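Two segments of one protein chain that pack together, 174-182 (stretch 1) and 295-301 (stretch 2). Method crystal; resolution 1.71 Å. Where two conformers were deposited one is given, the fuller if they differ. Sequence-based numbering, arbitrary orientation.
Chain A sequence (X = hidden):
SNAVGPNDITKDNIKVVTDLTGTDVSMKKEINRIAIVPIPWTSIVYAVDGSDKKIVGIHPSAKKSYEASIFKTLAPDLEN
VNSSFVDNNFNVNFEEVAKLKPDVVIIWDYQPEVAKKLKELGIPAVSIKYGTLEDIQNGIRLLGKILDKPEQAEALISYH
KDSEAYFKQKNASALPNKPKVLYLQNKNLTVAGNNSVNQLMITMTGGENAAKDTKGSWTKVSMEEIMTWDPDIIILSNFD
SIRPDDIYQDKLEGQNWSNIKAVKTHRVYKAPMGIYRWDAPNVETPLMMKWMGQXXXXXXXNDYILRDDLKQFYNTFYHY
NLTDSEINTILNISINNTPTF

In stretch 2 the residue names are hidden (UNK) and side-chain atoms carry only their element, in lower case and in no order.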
# COMPACT_ATOMS: atom_id res chain seq x y z
N ALA A 174 11.83 -7.22 20.26
CA ALA A 174 12.36 -7.73 21.50
C ALA A 174 13.15 -6.68 22.29
O ALA A 174 13.51 -6.91 23.44
CB ALA A 174 13.24 -8.94 21.23
N LEU A 175 13.43 -5.52 21.69
CA LEU A 175 14.23 -4.50 22.36
C LEU A 175 13.48 -3.89 23.55
O LEU A 175 12.25 -3.79 23.54
CB LEU A 175 14.64 -3.38 21.40
CG LEU A 175 15.58 -3.75 20.25
CD1 LEU A 175 15.62 -2.64 19.20
CD2 LEU A 175 16.98 -4.07 20.76
N PRO A 176 14.23 -3.50 24.57
CA PRO A 176 13.64 -2.81 25.72
C PRO A 176 13.50 -1.30 25.45
O PRO A 176 14.16 -0.78 24.55
CB PRO A 176 14.65 -3.07 26.82
CG PRO A 176 15.97 -3.19 26.11
CD PRO A 176 15.68 -3.69 24.72
N ASN A 177 12.66 -0.62 26.22
CA ASN A 177 12.47 0.85 26.13
C ASN A 177 12.14 1.41 24.72
O ASN A 177 12.69 2.43 24.29
CB ASN A 177 13.67 1.59 26.78
CG ASN A 177 14.98 1.39 26.04
OD1 ASN A 177 15.11 1.73 24.86
ND2 ASN A 177 15.98 0.84 26.74
N LYS A 178 11.21 0.77 24.04
CA LYS A 178 10.85 1.17 22.67
C LYS A 178 10.13 2.53 22.61
O LYS A 178 9.36 2.84 23.51
CB LYS A 178 9.94 0.10 22.08
CG LYS A 178 10.56 -1.29 22.04
CD LYS A 178 9.59 -2.31 21.46
CE LYS A 178 9.45 -3.54 22.33
NZ LYS A 178 8.38 -4.40 21.79
N PRO A 179 10.38 3.34 21.56
CA PRO A 179 9.63 4.59 21.42
C PRO A 179 8.14 4.32 21.23
O PRO A 179 7.78 3.35 20.55
CB PRO A 179 10.21 5.24 20.14
CG PRO A 179 11.48 4.53 19.87
CD PRO A 179 11.34 3.15 20.46
N LYS A 180 7.30 5.15 21.84
CA LYS A 180 5.85 5.04 21.68
C LYS A 180 5.41 5.77 20.41
O LYS A 180 5.67 6.96 20.25
CB LYS A 180 5.14 5.60 22.90
CG LYS A 180 3.65 5.30 22.91
CD LYS A 180 2.96 5.85 24.15
CE LYS A 180 3.49 5.24 25.44
NZ LYS A 180 2.57 5.54 26.56
N VAL A 181 4.72 5.05 19.53
CA VAL A 181 4.38 5.54 18.19
C VAL A 181 2.87 5.55 18.00
O VAL A 181 2.20 4.55 18.30
CB VAL A 181 5.00 4.66 17.07
CG1 VAL A 181 4.74 5.27 15.70
CG2 VAL A 181 6.50 4.45 17.30
N LEU A 182 2.37 6.69 17.51
CA LEU A 182 0.96 6.87 17.17
C LEU A 182 0.84 7.02 15.65
O LEU A 182 1.55 7.84 15.05
CB LEU A 182 0.42 8.15 17.83
CG LEU A 182 -1.07 8.42 17.59
CD1 LEU A 182 -1.91 7.37 18.29
CD2 LEU A 182 -1.43 9.81 18.07
N UNK A 295 13.29 5.45 11.33
CA UNK A 295 12.71 6.44 12.23
C UNK A 295 12.72 5.93 13.66
O UNK A 295 13.04 6.66 14.57
c UNK A 295 10.99 7.55 10.59
c UNK A 295 11.74 8.87 10.62
c UNK A 295 11.26 6.76 11.86
c UNK A 295 9.49 7.76 10.43
N UNK A 296 12.36 4.66 13.86
CA UNK A 296 12.06 4.16 15.19
C UNK A 296 13.30 3.59 15.90
O UNK A 296 13.55 3.92 17.07
c UNK A 296 10.91 3.13 15.13
c UNK A 296 10.64 2.54 16.51
c UNK A 296 8.50 2.89 14.20
c UNK A 296 9.65 3.82 14.54
N UNK A 297 14.08 2.76 15.20
CA UNK A 297 15.29 2.15 15.75
C UNK A 297 16.46 2.29 14.79
O UNK A 297 16.95 1.30 14.25
c UNK A 297 15.08 0.66 16.05
n UNK A 297 13.44 0.56 19.40
c UNK A 297 14.00 0.37 17.07
c UNK A 297 14.39 0.73 18.50
o UNK A 297 15.53 1.12 18.79
N UNK A 298 16.93 3.53 14.56
CA UNK A 298 18.00 3.74 13.59
C UNK A 298 19.31 3.00 13.91
O UNK A 298 20.05 2.66 12.98
c UNK A 298 18.22 5.26 13.63
c UNK A 298 16.53 4.79 15.22
c UNK A 298 17.69 5.69 14.94
N UNK A 299 19.61 2.76 15.19
CA UNK A 299 20.83 2.06 15.57
C UNK A 299 20.78 0.58 15.20
O UNK A 299 21.83 -0.03 14.95
o UNK A 299 21.67 3.97 18.65
c UNK A 299 21.12 2.24 17.08
c UNK A 299 21.54 3.67 17.44
o UNK A 299 21.78 4.48 16.52
N UNK A 300 19.58 0.00 15.15
CA UNK A 300 19.37 -1.37 14.71
C UNK A 300 19.36 -1.46 13.17
O UNK A 300 20.02 -2.32 12.57
c UNK A 300 17.69 -3.28 14.73
o UNK A 300 18.09 -1.94 16.71
c UNK A 300 18.03 -1.90 15.27
N UNK A 301 18.61 -0.57 12.54
CA UNK A 301 18.41 -0.61 11.09
C UNK A 301 19.41 0.31 10.39
O UNK A 301 19.05 1.28 9.73
c UNK A 301 15.98 -1.24 11.40
c UNK A 301 14.21 -3.06 12.55
c UNK A 301 16.96 -0.27 10.79
c UNK A 301 15.04 -3.45 11.51
c UNK A 301 15.92 -2.55 10.96
c UNK A 301 15.14 -0.86 12.44
c UNK A 301 14.26 -1.76 13.01
O HOH W 1 14.07 0.81 22.30

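Position 295 carries four side-chain carbons and no heteroatom, with the chain forking at its second carbon; that pattern is leucine. Leu-295 lies in the last part of a helix that begins earlier in the chain. It is buried, yet its side chain is out of reach of stretch 1, so its apolar bulk serves the protein interior rather than this contact.

Position 296 also has four carbons, but here the fork is at the first, and one arm is two carbons long. One branch lies near the ring of Pro-179, and the end of the longer arm reaches Val-181. Branching at CB with unequal arms identifies isoleucine. In Ile-296, CG2 is 4.0 Å from Pro-179 CG, and CD1 is 4.0 Å from Val-181 CG2. Although its CA-to-CB bond points sideways, the two arms let one buried residue touch two apolar side chains. Its backbone takes part as well: Ile-296 O lies 3.5 Å from Pro-179 CG.

At position 297 three carbons run in line, the third bearing one oxygen and one nitrogen, and this end group lies beside Leu-175 and Pro-179. A terminal amide on such a chain is glutamine. Gln-297 is the first residue after the helix to leave helical phi/psi, and its CA-to-CB bond points toward stretch 1. With chi1 and chi2 both m, the amide packs against apolar atoms: CD is 3.7 Å from Leu-175 CD1, and NE2 is 3.5 Å from Pro-179 CD. The amide remains able to use its polarity, for NE2 donates to water 1 at 3.0 Å, and that water donates to Pro-176 O at 2.8 Å.

Position 298 has three carbons that close a ring onto the backbone nitrogen, which makes it proline. Pro-298 is exposed and out of reach of stretch 1; its phi of -60° is natural to the ring and suits the helical phi/psi that starts here.

Position 299 shows two carbons, the second carrying two oxygens: a short carboxylate, hence aspartate. Asp-299 is exposed and makes no contact with stretch 1, a place where a charged group can remain solvated.

Position 300 has one carbon bearing an oxygen and another carbon, and the oxygen approaches Leu-175; this is threonine. Thr-300 OG1 lies 3.6 Å from Leu-175 CD1, a compact side chain fitting beside a leucine methyl. Its backbone N gives a weak hydrogen bond to Gln-297 O at 3.1 Å.

Position 301 has one carbon followed by a six-carbon ring, so it is phenylalanine. Phe-301 is buried, where an apolar ring is at home, though out of reach of stretch 1; its N donates to Gln-297 O at 3.0 Å, helping to hold the turn.

The contact therefore works by packing: Leu-175, Pro-179 and Val-181 meet Ile-296, Gln-297 and Thr-300, with no direct hydrogen bond across. Water 1 supplies a polar link between Gln-297 and the backbone of Pro-176.

Stretch 2 295-301: LIQPDTF
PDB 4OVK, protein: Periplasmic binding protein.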